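Side-chain contacts in mandelate racemase/muconate lactonizing enzyme, C-terminal domain protein (Paracoccus denitrificans, PDB 4DWD), which probably binds magnesium as a member of the enolase superfamily and may act as a hydro-lyase: residues P127-I132 with W221-V226; A179-V184 with I194-N199; A308-L313 with K321-A326; R145-R150 with E186-D191; K258-I261 with M267-P270. All coordinates share one frame; numbering follows the deposited sequence.

All five contacts belong to the enolase-type barrel. Contact 1 spans its interior, from strand 125-132 to strand 221-223. Contacts 2 and 4 fall in the chain between those two strands and share helix 174-188, their centres about 11 Å apart; one packs that helix on strand 194-197, the other on helix 140-154. Contact 5 and then contact 3 come later, about 17 Å apart between centres, each joining a helix to the strand that follows it. Contacts 1 and 2, centres about 9 Å apart, use neighbouring strands that carry Glu223 and Asp197, ligands of a calcium site seen for this protein but not occupied in this chain. Contacts 4 and 5 are farthest apart, about 29 Å between centres.

Contact 1 (P127-I132 with W221-V226); sequences PCYSSI and WFEEPV
Tyr129 and Trp221 meet as a T-shaped aromatic pair. The benzene edge of the indole points at a face of the phenol ring, with ring centroids 5.3 Å apart and planes at 77°. The nearest atoms are Trp221 CZ2 and Tyr129 CZ, at 4.0 Å; CZ2 sits above the tyrosine ring but displaced toward its rim, on the hydroxyl side. Both CB atoms point into the barrel, and similar chi1 values (77° for Tyr129, 80° for Trp221), with CG between the backbone N and the carbonyl carbon, set the rotation that brings indole edge to phenol face.

The two strands, 125-132 and 221-223, are not neighbours in the sheet of the enolase-type, TIM-like barrel: strands 158-162 and 194-197 stand between them. The aromatic pair therefore reaches through the barrel interior, while the CA atoms of Tyr129 and Trp221 stay 12.6 Å apart.

The polar interactions run beside the rings. Trp221 NE1 donates to Glu223 OE1 over 3.3 Å, nearly straight and in the indole plane, using the anti lone pair of that oxygen. Lys160 NZ forms a salt bridge to the same OE1 and a hydrogen bond with Tyr129 OH, linking the two sides of the contact. The other oxygen, Glu223 OE2, lies close to Asp197 OD2; with Glu249, these are ligands of a calcium site observed crystallographically for this protein; that ion is not bound to this chain.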
# COMPACT_ATOMS: atom_id res chain seq x y z
N PRO B 127 35.68 -0.11 19.23
CA PRO B 127 35.69 -1.57 19.33
C PRO B 127 35.73 -2.24 17.97
O PRO B 127 35.20 -1.70 16.99
CB PRO B 127 34.37 -1.88 20.05
CG PRO B 127 33.51 -0.69 19.80
CD PRO B 127 34.44 0.48 19.74
N CYS B 128 36.36 -3.41 17.90
CA CYS B 128 36.40 -4.18 16.65
C CYS B 128 35.53 -5.45 16.73
O CYS B 128 35.19 -5.91 17.82
CB CYS B 128 37.84 -4.55 16.29
SG CYS B 128 38.56 -5.94 17.22
N TYR B 129 35.16 -5.99 15.57
CA TYR B 129 34.64 -7.36 15.51
C TYR B 129 35.50 -8.19 14.57
O TYR B 129 35.93 -7.70 13.52
CB TYR B 129 33.14 -7.41 15.16
CG TYR B 129 32.70 -7.18 13.71
CD1 TYR B 129 32.76 -8.22 12.78
CD2 TYR B 129 32.17 -5.95 13.30
CE1 TYR B 129 32.31 -8.04 11.48
CE2 TYR B 129 31.72 -5.76 11.99
CZ TYR B 129 31.80 -6.81 11.09
OH TYR B 129 31.36 -6.66 9.80
N SER B 130 35.79 -9.42 14.98
CA SER B 130 36.56 -10.34 14.14
C SER B 130 35.66 -10.88 13.06
O SER B 130 34.67 -11.57 13.35
CB SER B 130 37.12 -11.49 14.97
OG SER B 130 38.01 -11.03 15.97
N SER B 131 35.99 -10.56 11.81
CA SER B 131 35.21 -10.96 10.66
C SER B 131 35.96 -12.09 9.98
O SER B 131 37.03 -11.87 9.40
CB SER B 131 35.04 -9.76 9.73
OG SER B 131 34.14 -10.06 8.68
N ILE B 132 35.40 -13.30 10.07
CA ILE B 132 36.09 -14.55 9.72
C ILE B 132 35.42 -15.21 8.53
O ILE B 132 34.29 -15.71 8.63
CB ILE B 132 36.09 -15.49 10.93
CG1 ILE B 132 36.65 -14.74 12.15
CG2 ILE B 132 36.81 -16.80 10.61
CD1 ILE B 132 36.51 -15.45 13.47
N TRP B 221 23.02 -10.52 14.18
CA TRP B 221 22.65 -10.06 12.85
C TRP B 221 22.95 -11.08 11.81
O TRP B 221 23.73 -12.02 12.05
CB TRP B 221 23.25 -8.68 12.51
CG TRP B 221 24.68 -8.62 12.04
CD1 TRP B 221 25.14 -8.56 10.73
CD2 TRP B 221 25.87 -8.56 12.88
NE1 TRP B 221 26.51 -8.44 10.70
CE2 TRP B 221 27.01 -8.43 11.97
CE3 TRP B 221 26.11 -8.56 14.25
CZ2 TRP B 221 28.32 -8.35 12.43
CZ3 TRP B 221 27.43 -8.47 14.70
CH2 TRP B 221 28.51 -8.37 13.81
N PHE B 222 22.33 -10.89 10.65
CA PHE B 222 22.31 -11.87 9.55
C PHE B 222 22.53 -11.08 8.27
O PHE B 222 21.63 -10.38 7.80
CB PHE B 222 20.94 -12.56 9.56
CG PHE B 222 20.76 -13.71 8.59
CD1 PHE B 222 21.83 -14.45 8.05
CD2 PHE B 222 19.46 -14.12 8.27
CE1 PHE B 222 21.59 -15.54 7.20
CE2 PHE B 222 19.23 -15.20 7.42
CZ PHE B 222 20.28 -15.91 6.89
N GLU B 223 23.75 -11.16 7.74
CA GLU B 223 24.19 -10.31 6.65
C GLU B 223 24.00 -10.96 5.29
O GLU B 223 24.32 -12.14 5.11
CB GLU B 223 25.66 -9.94 6.88
CG GLU B 223 26.25 -8.93 5.91
CD GLU B 223 27.54 -8.31 6.42
OE1 GLU B 223 27.77 -8.31 7.66
OE2 GLU B 223 28.31 -7.79 5.58
N GLU B 224 23.48 -10.18 4.34
CA GLU B 224 23.36 -10.57 2.93
C GLU B 224 22.79 -11.99 2.72
O GLU B 224 23.38 -12.83 2.04
CB GLU B 224 24.71 -10.40 2.21
CG GLU B 224 25.22 -8.97 2.16
CD GLU B 224 24.71 -8.18 0.96
OE1 GLU B 224 24.32 -8.78 -0.06
OE2 GLU B 224 24.73 -6.93 1.02
N PRO B 225 21.59 -12.26 3.28
CA PRO B 225 21.05 -13.62 3.15
C PRO B 225 20.73 -14.08 1.71
O PRO B 225 20.95 -15.25 1.38
CB PRO B 225 19.75 -13.58 3.99
CG PRO B 225 19.43 -12.12 4.15
CD PRO B 225 20.76 -11.42 4.18
N VAL B 226 20.21 -13.17 0.88
CA VAL B 226 19.81 -13.52 -0.50
C VAL B 226 20.70 -12.79 -1.50
O VAL B 226 21.51 -11.95 -1.11
CB VAL B 226 18.31 -13.22 -0.75
CG1 VAL B 226 17.46 -13.98 0.26
CG2 VAL B 226 18.00 -11.71 -0.71

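Contact 2 (A179-V184 with I194-N199)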
# COMPACT_ATOMS: atom_id res chain seq x y z
N ALA B 179 24.72 -26.17 11.75
CA ALA B 179 25.66 -26.89 12.64
C ALA B 179 26.91 -26.07 12.96
O ALA B 179 27.40 -26.08 14.10
CB ALA B 179 26.02 -28.26 12.08
N LYS B 180 27.42 -25.35 11.97
CA LYS B 180 28.60 -24.50 12.16
C LYS B 180 28.22 -23.33 13.06
O LYS B 180 28.96 -22.98 13.98
CB LYS B 180 29.12 -24.01 10.81
CG LYS B 180 29.81 -25.12 10.02
CD LYS B 180 30.02 -24.74 8.56
CE LYS B 180 30.80 -25.84 7.86
NZ LYS B 180 30.88 -25.60 6.39
N ALA B 181 27.06 -22.72 12.80
CA ALA B 181 26.61 -21.61 13.66
C ALA B 181 26.43 -22.08 15.11
O ALA B 181 26.82 -21.37 16.04
CB ALA B 181 25.32 -21.00 13.11
N ARG B 182 25.89 -23.28 15.29
CA ARG B 182 25.70 -23.86 16.62
C ARG B 182 27.03 -24.08 17.32
O ARG B 182 27.20 -23.72 18.49
CB ARG B 182 24.89 -25.16 16.55
CG ARG B 182 24.71 -25.85 17.90
CD ARG B 182 23.78 -27.04 17.79
NE ARG B 182 22.39 -26.59 17.88
CZ ARG B 182 21.71 -26.47 19.03
NH1 ARG B 182 22.27 -26.78 20.18
NH2 ARG B 182 20.46 -26.05 19.01
N ALA B 183 27.98 -24.67 16.60
CA ALA B 183 29.29 -24.95 17.19
C ALA B 183 30.01 -23.67 17.62
O ALA B 183 30.71 -23.65 18.64
CB ALA B 183 30.13 -25.74 16.21
N VAL B 184 29.85 -22.60 16.83
CA VAL B 184 30.46 -21.32 17.16
C VAL B 184 29.82 -20.71 18.41
O VAL B 184 30.53 -20.19 19.27
CB VAL B 184 30.49 -20.36 15.94
CG1 VAL B 184 30.94 -18.96 16.35
CG2 VAL B 184 31.44 -20.92 14.87
N ILE B 194 27.40 -12.48 18.15
CA ILE B 194 27.83 -13.19 16.94
C ILE B 194 26.94 -12.84 15.76
O ILE B 194 25.71 -12.86 15.88
CB ILE B 194 27.80 -14.73 17.11
CG1 ILE B 194 28.18 -15.16 18.55
CG2 ILE B 194 28.69 -15.40 16.06
CD1 ILE B 194 28.08 -16.66 18.80
N GLY B 195 27.56 -12.50 14.64
CA GLY B 195 26.84 -12.28 13.38
C GLY B 195 27.14 -13.41 12.40
O GLY B 195 28.16 -14.10 12.50
N PHE B 196 26.24 -13.58 11.43
CA PHE B 196 26.38 -14.61 10.41
C PHE B 196 26.23 -13.92 9.06
O PHE B 196 25.22 -13.24 8.83
CB PHE B 196 25.27 -15.65 10.63
CG PHE B 196 25.31 -16.84 9.70
CD1 PHE B 196 24.96 -16.71 8.35
CD2 PHE B 196 25.63 -18.11 10.18
CE1 PHE B 196 24.96 -17.81 7.50
CE2 PHE B 196 25.63 -19.20 9.33
CZ PHE B 196 25.31 -19.06 7.98
N ASP B 197 27.22 -14.08 8.19
CA ASP B 197 27.20 -13.47 6.87
C ASP B 197 27.06 -14.58 5.84
O ASP B 197 27.99 -15.38 5.64
CB ASP B 197 28.49 -12.65 6.68
CG ASP B 197 28.52 -11.86 5.38
OD1 ASP B 197 27.70 -12.09 4.48
OD2 ASP B 197 29.41 -11.00 5.26
N ALA B 198 25.89 -14.64 5.21
CA ALA B 198 25.59 -15.66 4.20
C ALA B 198 26.26 -15.44 2.86
O ALA B 198 26.28 -16.35 2.02
CB ALA B 198 24.09 -15.77 4.01
N ASN B 199 26.78 -14.23 2.62
CA ASN B 199 27.36 -13.89 1.31
C ASN B 199 26.45 -14.37 0.18
O ASN B 199 26.88 -15.01 -0.78
CB ASN B 199 28.79 -14.46 1.18
CG ASN B 199 29.74 -13.85 2.18
OD1 ASN B 199 30.16 -14.52 3.13
ND2 ASN B 199 30.07 -12.58 2.00
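Ile194 and Val184 face each other methyl to methyl, with Ile194 CG2 4.2 Å from Val184 CG1. Their CA atoms are 8.5 Å apart, so the branched side chains bridge the distance between helix and strand. One helical turn earlier, Ala181 offers its CB to the ring of Phe196. That methyl is 4.1 Å from Phe196 CD2 and almost as near to CE2, meeting the ring obliquely. At the small alanine the CA atoms are nearer, 7.7 Å for Ala181 and Phe196. The extended first torsion of Phe196 (chi1 -177°) swings the ring obliquely back toward the earlier end of the helix segment, within reach of Ala181, and Trp163 stacks on it as well.

No hydrogen bond crosses this contact; its grip is entirely apolar. Past Phe196 the strand ends in an Asx turn: Asn199 N donates to Asp197 OD1 at 3.0 Å. Asp197 is a ligand of the calcium site seen for this protein, with no such ion on this chain.

The pairing joins the helix and second strand of the beta-alpha-beta unit formed by strand 158-162, helix 174-188 and strand 194-197. Val184 also touches Val143 of helix 140-154 and Ile161 of strand 158-162, while Ile194 packs back on Leu188.

Contact 3 (A308-L313 with K321-A326)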
# COMPACT_ATOMS: atom_id res chain seq x y z
N ALA B 308 40.19 5.46 6.59
CA ALA B 308 39.03 6.25 6.19
C ALA B 308 37.78 5.84 6.97
O ALA B 308 37.05 6.69 7.49
CB ALA B 308 38.79 6.11 4.70
N ASN B 309 37.57 4.54 7.07
CA ASN B 309 36.44 3.97 7.79
C ASN B 309 36.39 4.41 9.25
O ASN B 309 35.34 4.85 9.73
CB ASN B 309 36.48 2.43 7.68
CG ASN B 309 35.17 1.76 8.09
OD1 ASN B 309 34.09 2.19 7.71
ND2 ASN B 309 35.29 0.66 8.85
N ILE B 310 37.52 4.31 9.96
CA ILE B 310 37.51 4.72 11.38
C ILE B 310 37.38 6.24 11.61
O ILE B 310 36.76 6.66 12.58
CB ILE B 310 38.64 4.08 12.23
CG1 ILE B 310 40.02 4.59 11.78
CG2 ILE B 310 38.52 2.55 12.21
CD1 ILE B 310 41.15 4.15 12.71
N HIS B 311 37.90 7.07 10.71
CA HIS B 311 37.61 8.51 10.84
C HIS B 311 36.12 8.75 10.76
O HIS B 311 35.56 9.49 11.57
CB HIS B 311 38.35 9.33 9.79
CG HIS B 311 39.79 9.61 10.15
ND1 HIS B 311 40.16 10.67 10.90
CD2 HIS B 311 40.96 8.92 9.83
CE1 HIS B 311 41.50 10.66 11.06
NE2 HIS B 311 41.99 9.59 10.40
N VAL B 312 35.46 8.16 9.77
CA VAL B 312 34.01 8.33 9.65
C VAL B 312 33.27 7.74 10.85
O VAL B 312 32.40 8.38 11.41
CB VAL B 312 33.48 7.74 8.32
CG1 VAL B 312 31.96 7.59 8.33
CG2 VAL B 312 33.92 8.60 7.15
N LEU B 313 33.63 6.53 11.26
CA LEU B 313 32.90 5.90 12.38
C LEU B 313 33.10 6.60 13.73
O LEU B 313 32.23 6.52 14.60
CB LEU B 313 33.19 4.40 12.46
CG LEU B 313 32.50 3.65 11.31
CD1 LEU B 313 32.99 2.21 11.23
CD2 LEU B 313 30.98 3.69 11.45
N LYS B 321 27.20 -1.43 16.37
CA LYS B 321 28.02 -2.62 16.13
C LYS B 321 29.47 -2.16 15.98
O LYS B 321 29.71 -0.99 15.68
CB LYS B 321 27.54 -3.39 14.88
CG LYS B 321 26.05 -3.77 14.89
CD LYS B 321 25.75 -4.97 15.77
CE LYS B 321 24.35 -5.52 15.53
NZ LYS B 321 23.25 -4.55 15.82
N PRO B 322 30.43 -3.06 16.22
CA PRO B 322 31.83 -2.68 16.15
C PRO B 322 32.35 -2.49 14.72
O PRO B 322 31.64 -2.74 13.75
CB PRO B 322 32.55 -3.86 16.79
CG PRO B 322 31.50 -4.62 17.53
CD PRO B 322 30.26 -4.44 16.71
N VAL B 323 33.59 -2.05 14.62
CA VAL B 323 34.30 -1.87 13.35
C VAL B 323 34.78 -3.22 12.80
O VAL B 323 35.40 -4.01 13.51
CB VAL B 323 35.53 -0.96 13.56
CG1 VAL B 323 36.32 -0.81 12.26
CG2 VAL B 323 35.10 0.41 14.09
N GLU B 324 34.52 -3.47 11.52
CA GLU B 324 34.95 -4.71 10.89
C GLU B 324 36.47 -4.87 10.80
O GLU B 324 37.18 -3.96 10.36
CB GLU B 324 34.34 -4.85 9.49
CG GLU B 324 34.67 -6.21 8.87
CD GLU B 324 33.84 -6.57 7.66
OE1 GLU B 324 33.18 -5.69 7.06
OE2 GLU B 324 33.88 -7.75 7.28
N LEU B 325 36.95 -6.03 11.25
CA LEU B 325 38.33 -6.47 11.09
C LEU B 325 38.36 -7.82 10.38
O LEU B 325 38.14 -8.89 11.00
CB LEU B 325 39.07 -6.51 12.43
CG LEU B 325 40.53 -7.00 12.36
CD1 LEU B 325 41.39 -6.03 11.55
CD2 LEU B 325 41.08 -7.18 13.77
N ALA B 326 38.61 -7.78 9.08
CA ALA B 326 38.50 -8.98 8.24
C ALA B 326 39.80 -9.78 8.13
O ALA B 326 40.83 -9.41 8.71
CB ALA B 326 37.96 -8.61 6.86
O HOH W 1 33.13 -1.27 9.87
O HOH W 2 37.80 -1.12 9.13
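A helix-to-strand step of the enolase-type barrel is built here, with Val323 of strand 323-325 inserted against Asn309, Ile310 and Leu313 of helix 304-314. The short segments run nearly antiparallel, at 161°, with their axes 9.9 Å apart. Val323 spreads its two methyls between the helical partners. CG1, lying opposite the backbone N (chi1 178°), meets Ile310 CG2 at 4.0 Å, the two side chains being roughly perpendicular. CG2 takes Leu313 CD1, also at 4.0 Å, where leucine and valine overlap head to tail.

The amide of Asn309 adds a polar flank. Its ND2 is 3.9 Å from Val323 CG1, a van der Waals contact, and also donates to two waters. Water 1 accepts from Asn309 ND2 at 3.1 Å and from Glu324 N at the same length; water 2 accepts from ND2 and donates to Glu324 O at 3.2 Å.

The strand's backbone is thus tied to the helix through solvent rather than by direct bonds. Two donations from one amide nitrogen should restrict rotation of that group, and the two waters satisfy a buried N-H and carbonyl of Glu324 right beside the valine packing.

Contact 4 (R145-R150 with E186-D191)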
# COMPACT_ATOMS: atom_id res chain seq x y z
N ARG B 145 38.05 -23.95 15.11
CA ARG B 145 39.48 -23.68 15.30
C ARG B 145 39.85 -22.26 14.87
O ARG B 145 40.56 -21.55 15.60
CB ARG B 145 40.33 -24.71 14.57
CG ARG B 145 41.82 -24.53 14.88
CD ARG B 145 42.69 -25.59 14.24
NE ARG B 145 44.08 -25.46 14.72
CZ ARG B 145 44.56 -25.95 15.87
NH1 ARG B 145 43.80 -26.64 16.73
NH2 ARG B 145 45.84 -25.74 16.16
N GLU B 146 39.38 -21.84 13.71
CA GLU B 146 39.74 -20.52 13.19
C GLU B 146 39.10 -19.41 14.02
O GLU B 146 39.74 -18.40 14.31
CB GLU B 146 39.37 -20.40 11.71
CG GLU B 146 39.74 -19.06 11.07
CD GLU B 146 41.23 -18.70 11.07
OE1 GLU B 146 42.11 -19.52 11.43
OE2 GLU B 146 41.52 -17.56 10.68
N VAL B 147 37.83 -19.59 14.42
CA VAL B 147 37.21 -18.59 15.29
C VAL B 147 37.98 -18.45 16.61
O VAL B 147 38.28 -17.34 17.04
CB VAL B 147 35.71 -18.89 15.54
CG1 VAL B 147 35.14 -17.94 16.59
CG2 VAL B 147 34.92 -18.81 14.24
N ALA B 148 38.32 -19.58 17.23
CA ALA B 148 39.06 -19.55 18.49
C ALA B 148 40.40 -18.83 18.31
O ALA B 148 40.79 -18.02 19.15
CB ALA B 148 39.28 -20.95 19.03
N ARG B 149 41.08 -19.11 17.20
CA ARG B 149 42.38 -18.47 16.91
C ARG B 149 42.26 -16.94 16.82
O ARG B 149 43.04 -16.21 17.45
CB ARG B 149 42.96 -19.03 15.62
CG ARG B 149 44.38 -18.57 15.31
CD ARG B 149 44.82 -19.06 13.93
NE ARG B 149 44.16 -18.32 12.85
CZ ARG B 149 44.53 -17.12 12.42
NH1 ARG B 149 45.56 -16.49 12.98
NH2 ARG B 149 43.86 -16.53 11.42
N ARG B 150 41.29 -16.46 16.04
CA ARG B 150 41.11 -15.03 15.81
C ARG B 150 40.69 -14.34 17.11
O ARG B 150 41.15 -13.25 17.43
CB ARG B 150 40.06 -14.77 14.72
CG ARG B 150 40.36 -15.29 13.32
CD ARG B 150 41.26 -14.38 12.48
NE ARG B 150 40.85 -12.97 12.56
CZ ARG B 150 40.06 -12.35 11.69
NH1 ARG B 150 39.59 -12.97 10.61
NH2 ARG B 150 39.74 -11.08 11.92
N GLU B 186 28.52 -22.43 20.82
CA GLU B 186 29.01 -23.25 21.93
C GLU B 186 30.43 -22.86 22.34
O GLU B 186 30.77 -22.83 23.54
CB GLU B 186 28.90 -24.74 21.59
CG GLU B 186 27.44 -25.18 21.52
CD GLU B 186 27.24 -26.64 21.16
OE1 GLU B 186 28.22 -27.40 21.12
OE2 GLU B 186 26.06 -27.01 20.93
N LEU B 187 31.26 -22.55 21.36
CA LEU B 187 32.62 -22.08 21.63
C LEU B 187 32.65 -20.76 22.39
O LEU B 187 33.37 -20.61 23.39
CB LEU B 187 33.40 -21.93 20.32
CG LEU B 187 34.77 -21.24 20.38
CD1 LEU B 187 35.80 -22.17 21.00
CD2 LEU B 187 35.20 -20.79 18.99
N LEU B 188 31.89 -19.79 21.90
CA LEU B 188 32.00 -18.41 22.37
C LEU B 188 31.21 -18.13 23.64
O LEU B 188 31.48 -17.15 24.34
CB LEU B 188 31.61 -17.43 21.26
CG LEU B 188 32.52 -17.48 20.04
CD1 LEU B 188 32.01 -16.49 19.01
CD2 LEU B 188 33.99 -17.20 20.39
N GLY B 189 30.24 -18.99 23.94
CA GLY B 189 29.40 -18.80 25.12
C GLY B 189 28.12 -18.02 24.85
O GLY B 189 27.99 -17.38 23.79
N PRO B 190 27.17 -18.06 25.81
CA PRO B 190 25.82 -17.52 25.58
C PRO B 190 25.75 -16.00 25.47
O PRO B 190 24.80 -15.50 24.86
CB PRO B 190 25.03 -18.02 26.80
CG PRO B 190 26.05 -18.34 27.83
CD PRO B 190 27.27 -18.78 27.08
N ASP B 191 26.75 -15.31 26.02
CA ASP B 191 26.81 -13.84 26.06
C ASP B 191 27.34 -13.23 24.78
O ASP B 191 27.01 -12.07 24.45
CB ASP B 191 27.72 -13.39 27.21
CG ASP B 191 27.34 -14.00 28.55
OD1 ASP B 191 26.21 -13.75 29.02
OD2 ASP B 191 28.18 -14.73 29.13
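Helix 140-154 and the C-terminal turn of helix 174-188 come to 7.6 Å between the CA atoms of Ala148 and Leu187, close enough for small side chains and leucine methyls to fill the interface. These are two adjacent outer helices of the enolase-type barrel, and the contact is plain apolar packing between them. Leu187 has the largest share, followed by Val147. The CB of Leu187 already points at helix 140-154, and the anti torsion (chi1 170°) carries CD2 onto its partners, 3.7 Å from Val147 CG1 and 4.1 Å from Ala148 CB. Val147 and Leu187 lie alongside each other, pointing opposite ways.

Leu188 approaches differently, lying across Val147 and setting its CD2 4.0 Å from the same CG1. Val147 faces inward as well, onto Val159 and Ile161 of strand 158-162, whereas Leu187 and Ala148 sit toward the partly exposed outer side. Just past the leucines the helix ends, and Gly189, the first residue to leave helical angles, has a positive phi (93°) in a backbone conformation suited to glycine.

On the first helix, away from the leucines, Arg149 holds the Glu146 carboxylate in a two-nitrogen, side-on salt bridge: NE to OE1 at 2.8 Å and NH2 to OE2 at 2.7 Å.

Contact 5 (K258-I261 with M267-P270)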
# COMPACT_ATOMS: atom_id res chain seq x y z
N LYS B 258 18.90 4.35 -0.45
CA LYS B 258 17.53 4.73 -0.12
C LYS B 258 16.55 3.59 -0.48
O LYS B 258 15.68 3.26 0.32
CB LYS B 258 17.19 6.04 -0.85
CG LYS B 258 15.76 6.55 -0.66
CD LYS B 258 14.79 6.02 -1.73
CE LYS B 258 15.11 6.49 -3.15
NZ LYS B 258 14.16 5.93 -4.16
N ASP B 259 16.72 3.01 -1.67
CA ASP B 259 15.84 1.92 -2.11
C ASP B 259 15.97 0.70 -1.20
O ASP B 259 14.98 0.03 -0.91
CB ASP B 259 16.13 1.54 -3.56
CG ASP B 259 15.61 2.59 -4.55
OD1 ASP B 259 14.64 3.29 -4.23
OD2 ASP B 259 16.19 2.71 -5.65
N LEU B 260 17.19 0.41 -0.75
CA LEU B 260 17.40 -0.71 0.15
C LEU B 260 16.68 -0.48 1.48
O LEU B 260 16.06 -1.39 2.02
CB LEU B 260 18.91 -0.92 0.33
CG LEU B 260 19.34 -2.13 1.18
CD1 LEU B 260 18.96 -3.44 0.51
CD2 LEU B 260 20.84 -2.06 1.40
N ILE B 261 16.76 0.74 1.99
CA ILE B 261 16.07 1.09 3.22
C ILE B 261 14.55 0.97 3.01
O ILE B 261 13.84 0.39 3.84
CB ILE B 261 16.48 2.50 3.67
CG1 ILE B 261 17.94 2.47 4.15
CG2 ILE B 261 15.55 3.01 4.75
CD1 ILE B 261 18.50 3.85 4.41
N MSE B 267 19.52 -2.26 8.78
CA MSE B 267 20.96 -2.15 9.09
C MSE B 267 21.67 -2.14 7.77
O MSE B 267 21.60 -3.13 7.01
CB MSE B 267 21.40 -3.33 9.98
CG MSE B 267 22.90 -3.31 10.28
SE MSE B 267 23.37 -4.74 11.56
CE MSE B 267 25.16 -5.13 10.89
N VAL B 268 22.36 -1.04 7.46
CA VAL B 268 22.99 -0.88 6.15
C VAL B 268 24.51 -0.78 6.28
O VAL B 268 25.03 -0.21 7.26
CB VAL B 268 22.42 0.32 5.33
CG1 VAL B 268 20.92 0.11 5.07
CG2 VAL B 268 22.70 1.66 6.02
N GLN B 269 25.20 -1.32 5.28
CA GLN B 269 26.65 -1.57 5.34
C GLN B 269 27.39 -1.20 4.05
O GLN B 269 28.18 -1.99 3.55
CB GLN B 269 26.88 -3.04 5.64
CG GLN B 269 26.06 -3.55 6.81
CD GLN B 269 26.39 -4.98 7.10
OE1 GLN B 269 25.81 -5.89 6.50
NE2 GLN B 269 27.33 -5.20 8.02
N PRO B 270 27.17 0.04 3.53
CA PRO B 270 28.00 0.41 2.38
C PRO B 270 29.49 0.48 2.79
O PRO B 270 29.82 0.56 3.98
CB PRO B 270 27.46 1.79 2.01
CG PRO B 270 27.00 2.37 3.32
CD PRO B 270 26.43 1.18 4.07
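Ile261 and Val268 make the tight part of this contact, with Ile261 CG1 3.9 Å from Val268 CG1 and one side chain set nearly square to the other. In each residue CG1 is placed opposite the carbonyl carbon, beside the backbone N (chi1 -70° for Ile261, -61° for Val268), and it is these two branches that touch. Leu260 is a looser neighbour: its CD2 reaches the same Val268 CG1 at 4.3 Å. Val268 thus receives both helical residues on a single methyl.

Helix 254-263 lies outside strand 267-268 as one helix-to-strand step of the enolase-type barrel. Ile261 continues the buried layer onto Leu287 and His291 of helix 277-291, and Val268 onto Phe295 of strand 294-295. Met267, a selenomethionine in this crystal, points away from the helix and packs against Thr244 and Ser246 of strand 244-246.

The more open side is that of Asp259, which is partly exposed and pairs with Lys258, itself buried against Leu287. Lys258 NZ forms a salt bridge to Asp259 OD1 at 2.7 Å, met on the syn side but 34° out of the carboxylate plane. Lys258 also packs on His291 of a second subunit.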